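Local coordinates for tyrosine specific protein phosphatase, putative (Trypanosoma brucei, PDB 3M4U) that dephosphorylates phosphotyrosine proteins, the nucleolar protein NOPP44/46 among them, and acts as a life cycle switch in the trypanosome, at residues 16-19 with 20-24; 275-278 with 279-282. One frame throughout, in Å; residues are numbered along the deposited sequence.

Interaction 1 of 2, residues 16-19 with 20-24; sequences AQYS and RMQRE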
loop_
_atom_site.group_PDB
_atom_site.type_symbol
_atom_site.label_atom_id
_atom_site.label_comp_id
_atom_site.label_asym_id
_atom_site.label_seq_id
_atom_site.Cartn_x
_atom_site.Cartn_y
_atom_site.Cartn_z
ATOM N N ALA A 16 -11.860 20.830 -17.495
ATOM C CA ALA A 16 -10.629 21.473 -17.043
ATOM C C ALA A 16 -9.980 20.694 -15.898
ATOM O O ALA A 16 -8.756 20.613 -15.822
ATOM C CB ALA A 16 -10.879 22.930 -16.647
ATOM N N GLN A 17 -10.800 20.118 -15.019
ATOM C CA GLN A 17 -10.290 19.265 -13.944
ATOM C C GLN A 17 -9.503 18.094 -14.509
ATOM O O GLN A 17 -8.350 17.846 -14.123
ATOM C CB GLN A 17 -11.436 18.719 -13.096
ATOM C CG GLN A 17 -12.048 19.736 -12.157
ATOM C CD GLN A 17 -13.341 19.232 -11.533
ATOM O OE1 GLN A 17 -13.990 18.333 -12.074
ATOM N NE2 GLN A 17 -13.721 19.812 -10.395
ATOM N N TYR A 18 -10.134 17.367 -15.423
ATOM C CA TYR A 18 -9.484 16.225 -16.037
ATOM C C TYR A 18 -8.171 16.672 -16.702
ATOM O O TYR A 18 -7.074 16.187 -16.360
ATOM C CB TYR A 18 -10.424 15.569 -17.042
ATOM C CG TYR A 18 -9.798 14.417 -17.782
ATOM C CD1 TYR A 18 -10.017 13.105 -17.377
ATOM C CD2 TYR A 18 -8.966 14.644 -18.879
ATOM C CE1 TYR A 18 -9.436 12.045 -18.049
ATOM C CE2 TYR A 18 -8.375 13.591 -19.558
ATOM C CZ TYR A 18 -8.615 12.292 -19.139
ATOM O OH TYR A 18 -8.034 11.239 -19.813
ATOM N N SER A 19 -8.294 17.611 -17.636
ATOM C CA SER A 19 -7.141 18.204 -18.302
ATOM C C SER A 19 -6.049 18.577 -17.305
ATOM O O SER A 19 -4.861 18.357 -17.556
ATOM C CB SER A 19 -7.583 19.441 -19.105
ATOM O OG SER A 19 -6.560 20.430 -19.168
ATOM N N ARG A 20 -6.460 19.156 -16.180
ATOM C CA ARG A 20 -5.523 19.571 -15.137
ATOM C C ARG A 20 -4.863 18.357 -14.477
ATOM O O ARG A 20 -3.653 18.340 -14.236
ATOM C CB ARG A 20 -6.224 20.416 -14.061
ATOM C CG ARG A 20 -5.273 20.854 -12.953
ATOM C CD ARG A 20 -5.949 21.471 -11.741
ATOM N NE ARG A 20 -4.976 21.565 -10.653
ATOM C CZ ARG A 20 -5.083 22.362 -9.593
ATOM N NH1 ARG A 20 -6.136 23.160 -9.459
ATOM N NH2 ARG A 20 -4.127 22.368 -8.667
ATOM N N MET A 21 -5.664 17.349 -14.164
ATOM C CA MET A 21 -5.115 16.140 -13.574
ATOM C C MET A 21 -4.165 15.492 -14.563
ATOM O O MET A 21 -3.089 15.014 -14.180
ATOM C CB MET A 21 -6.223 15.178 -13.141
ATOM C CG MET A 21 -7.058 15.752 -11.998
ATOM S SD MET A 21 -8.303 14.645 -11.302
ATOM C CE MET A 21 -9.254 14.212 -12.758
ATOM N N GLN A 22 -4.539 15.507 -15.838
ATOM C CA GLN A 22 -3.702 14.862 -16.839
ATOM C C GLN A 22 -2.324 15.519 -16.947
ATOM O O GLN A 22 -1.296 14.830 -16.835
ATOM C CB GLN A 22 -4.421 14.760 -18.183
ATOM C CG GLN A 22 -3.701 15.369 -19.362
ATOM C CD GLN A 22 -4.690 15.927 -20.380
ATOM O OE1 GLN A 22 -5.799 15.395 -20.532
ATOM N NE2 GLN A 22 -4.308 17.015 -21.063
ATOM N N ARG A 23 -2.272 16.839 -17.117
ATOM C CA ARG A 23 -0.958 17.464 -17.253
ATOM C C ARG A 23 -0.192 17.484 -15.932
ATOM O O ARG A 23 1.039 17.477 -15.922
ATOM C CB ARG A 23 -1.009 18.842 -17.936
ATOM C CG ARG A 23 -1.664 19.957 -17.147
ATOM C CD ARG A 23 -1.746 21.247 -17.980
ATOM N NE ARG A 23 -2.710 22.178 -17.401
ATOM C CZ ARG A 23 -3.991 22.206 -17.737
ATOM N NH1 ARG A 23 -4.435 21.370 -18.669
ATOM N NH2 ARG A 23 -4.818 23.068 -17.152
ATOM N N GLU A 24 -0.912 17.484 -14.815
ATOM C CA GLU A 24 -0.253 17.312 -13.526
ATOM C C GLU A 24 0.437 15.951 -13.471
ATOM O O GLU A 24 1.586 15.842 -13.033
ATOM C CB GLU A 24 -1.250 17.425 -12.374
ATOM C CG GLU A 24 -1.617 18.849 -11.985
ATOM C CD GLU A 24 -2.368 18.907 -10.670
ATOM O OE1 GLU A 24 -2.947 17.864 -10.284
ATOM O OE2 GLU A 24 -2.381 19.984 -10.026
HETATM O O HOH W 1 -7.563 22.633 -17.316
#
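S19 and R23, one turn apart on helix 14-31, meet on its outer side, where the guanidinium edge of R23 faces the serine hydroxyl. NH1 of R23 donates to OG of S19, but the modelled separation of 2.4 Å is too short to be taken literally. A water spans the same turn, giving a proton to A16 O at 2.8 Å, accepting one from R23 NH2 and hydrogen-bonding S19 OG at 3.0 Å. With CG between the backbone N and the carbonyl carbon (chi1 69°), the extended R23 chain runs back along the helix, and R20 CA lies 3.9 Å above the centre of its guanidinium. Beside this, Q22 OE1 merely touches Y18 CE2 obliquely at 3.3 Å, amide and ring planes 81° apart.

The inward side is tighter. M21 CG rests 3.3 Å from Q17 O; chi1 of -66° sets it beside the backbone N, and the chain, bent at chi3, packs on A281 and Y284 of helix 277-290 and on L298. R20 runs extended to hold E24 OE2 side-on through NE and NH2, with D256 taking its NH1. Arginine and glutamate thus fix each other beside an apolar seam, whereas the R23 arrangement, water-assisted and exposed, probably adds less rigidity.

Interaction 2 of 2, residues 275-278 with 279-282; sequences QRLE and QYAV
Residues 275-282 form the entry to helix 277-290: R276, at phi/psi -128/150°, is the N-cap, and the chain winds into alpha-helix from L277 onward. By sequence this is the Q-loop of the classical protein tyrosine phosphatases, with its two glutamines at Q275 and Q279. R276 O opens the ladder of backbone bonds by accepting from Y280 N at 3.0 Å, with a weak second donor in Q279 N. A281 N then bonds to L277 O, and V282 N closes on E278 O at a longer 3.2 Å.

The Q279 side chain is the polar centre of the contact. Its CG lies anti to the carbonyl carbon (chi1 -66°) and the chain beyond is extended, carrying the amide back past the helix start. There OE1 accepts from Q275 N at 3.0 Å, nearly along the C=O axis. Q279 is the N3 residue, so its weak bond from the N-cap amide R276 N resembles one half of a capping box, while the stronger bond goes one residue earlier. NE2 bonds to G201 O, in the WPD loop, so one amide ties the helix start to that loop. Q279 thereby holds the backbone of Q275, whose own side chain lies about 4 Å from a bound phosphate, next to H200 and I233. This is consistent with the family role of the first Q-loop glutamine beside the phosphate pocket, although the ion itself probably came from the crystallisation liquor.

On the other flank the contact is apolar. The Y280 ring, its OH partnered by E24, meets Y284 of the same helix edge-to-face and F25 of helix 14-31. L277 packs on Y18 and F25, and its CD1 lies 4.4 Å from Y280 CD2.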
loop_
_atom_site.group_PDB
_atom_site.type_symbol
_atom_site.label_atom_id
_atom_site.label_comp_id
_atom_site.label_asym_id
_atom_site.label_seq_id
_atom_site.Cartn_x
_atom_site.Cartn_y
_atom_site.Cartn_z
ATOM N N GLN A 275 0.277 4.747 -10.251
ATOM C CA GLN A 275 0.720 4.329 -11.584
ATOM C C GLN A 275 -0.067 4.936 -12.721
ATOM O O GLN A 275 0.459 5.088 -13.812
ATOM C CB GLN A 275 0.672 2.810 -11.735
ATOM C CG GLN A 275 1.931 2.087 -11.312
ATOM C CD GLN A 275 1.791 0.572 -11.423
ATOM O OE1 GLN A 275 2.774 -0.143 -11.645
ATOM N NE2 GLN A 275 0.564 0.078 -11.273
ATOM N N ARG A 276 -1.331 5.256 -12.472
ATOM C CA ARG A 276 -2.224 5.667 -13.548
ATOM C C ARG A 276 -2.917 6.971 -13.230
ATOM O O ARG A 276 -3.184 7.294 -12.061
ATOM C CB ARG A 276 -3.275 4.590 -13.826
ATOM C CG ARG A 276 -2.714 3.237 -14.238
ATOM C CD ARG A 276 -2.189 3.243 -15.653
ATOM N NE ARG A 276 -2.379 1.954 -16.320
ATOM C CZ ARG A 276 -1.442 1.006 -16.396
ATOM N NH1 ARG A 276 -0.242 1.207 -15.838
ATOM N NH2 ARG A 276 -1.704 -0.144 -17.024
ATOM N N LEU A 277 -3.219 7.708 -14.292
ATOM C CA LEU A 277 -3.968 8.948 -14.190
ATOM C C LEU A 277 -5.223 8.701 -13.371
ATOM O O LEU A 277 -5.523 9.436 -12.435
ATOM C CB LEU A 277 -4.341 9.456 -15.586
ATOM C CG LEU A 277 -5.286 10.665 -15.605
ATOM C CD1 LEU A 277 -4.692 11.801 -14.806
ATOM C CD2 LEU A 277 -5.600 11.112 -17.040
ATOM N N GLU A 278 -5.937 7.645 -13.733
ATOM C CA GLU A 278 -7.157 7.236 -13.043
ATOM C C GLU A 278 -6.978 7.076 -11.529
ATOM O O GLU A 278 -7.856 7.428 -10.746
ATOM C CB GLU A 278 -7.700 5.940 -13.655
ATOM C CG GLU A 278 -8.253 6.125 -15.069
ATOM C CD GLU A 278 -7.179 6.108 -16.180
ATOM O OE1 GLU A 278 -5.978 5.849 -15.913
ATOM O OE2 GLU A 278 -7.553 6.352 -17.348
ATOM N N GLN A 279 -5.832 6.558 -11.119
ATOM C CA GLN A 279 -5.570 6.386 -9.702
ATOM C C GLN A 279 -5.329 7.739 -9.063
ATOM O O GLN A 279 -5.821 8.015 -7.972
ATOM C CB GLN A 279 -4.393 5.423 -9.488
ATOM C CG GLN A 279 -4.714 4.013 -9.953
ATOM C CD GLN A 279 -3.546 3.047 -9.837
ATOM O OE1 GLN A 279 -2.383 3.452 -9.842
ATOM N NE2 GLN A 279 -3.857 1.756 -9.752
ATOM N N TYR A 280 -4.568 8.576 -9.755
ATOM C CA TYR A 280 -4.303 9.940 -9.331
ATOM C C TYR A 280 -5.624 10.632 -9.102
ATOM O O TYR A 280 -5.805 11.330 -8.108
ATOM C CB TYR A 280 -3.509 10.679 -10.416
ATOM C CG TYR A 280 -3.001 12.061 -10.027
ATOM C CD1 TYR A 280 -2.267 12.249 -8.856
ATOM C CD2 TYR A 280 -3.232 13.176 -10.844
ATOM C CE1 TYR A 280 -1.793 13.493 -8.496
ATOM C CE2 TYR A 280 -2.752 14.435 -10.490
ATOM C CZ TYR A 280 -2.035 14.585 -9.311
ATOM O OH TYR A 280 -1.548 15.815 -8.932
ATOM N N ALA A 281 -6.555 10.417 -10.024
ATOM C CA ALA A 281 -7.885 11.013 -9.944
ATOM C C ALA A 281 -8.637 10.617 -8.667
ATOM O O ALA A 281 -9.291 11.452 -8.035
ATOM C CB ALA A 281 -8.691 10.647 -11.167
ATOM N N VAL A 282 -8.546 9.343 -8.298
ATOM C CA VAL A 282 -9.174 8.858 -7.071
ATOM C C VAL A 282 -8.808 9.734 -5.865
ATOM O O VAL A 282 -9.674 10.119 -5.072
ATOM C CB VAL A 282 -8.803 7.373 -6.819
ATOM C CG1 VAL A 282 -9.035 6.963 -5.364
ATOM C CG2 VAL A 282 -9.578 6.486 -7.764
#

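In the fold
Interactions 1 and 2 lie on helices 14-31 and 277-290, which pack against each other; the centres of the two interactions are about 11 Å apart. M21 O lies 3.6 Å from L277 CD1, and E24 OE1 is 2.8 Å from Y280 OH, so the salt-bridged glutamate of interaction 1 also reaches into interaction 2. Both contacts are partly buried, but interaction 1 sits farther out, about 25 Å from the chain centre against 14 Å. Its salt bridge lies on the flank toward helix 277-290, its water-bridged serine and arginine on the exposed face. In interaction 2 a neutral amide bonds to backbone at a helix start, beside the active-site loops.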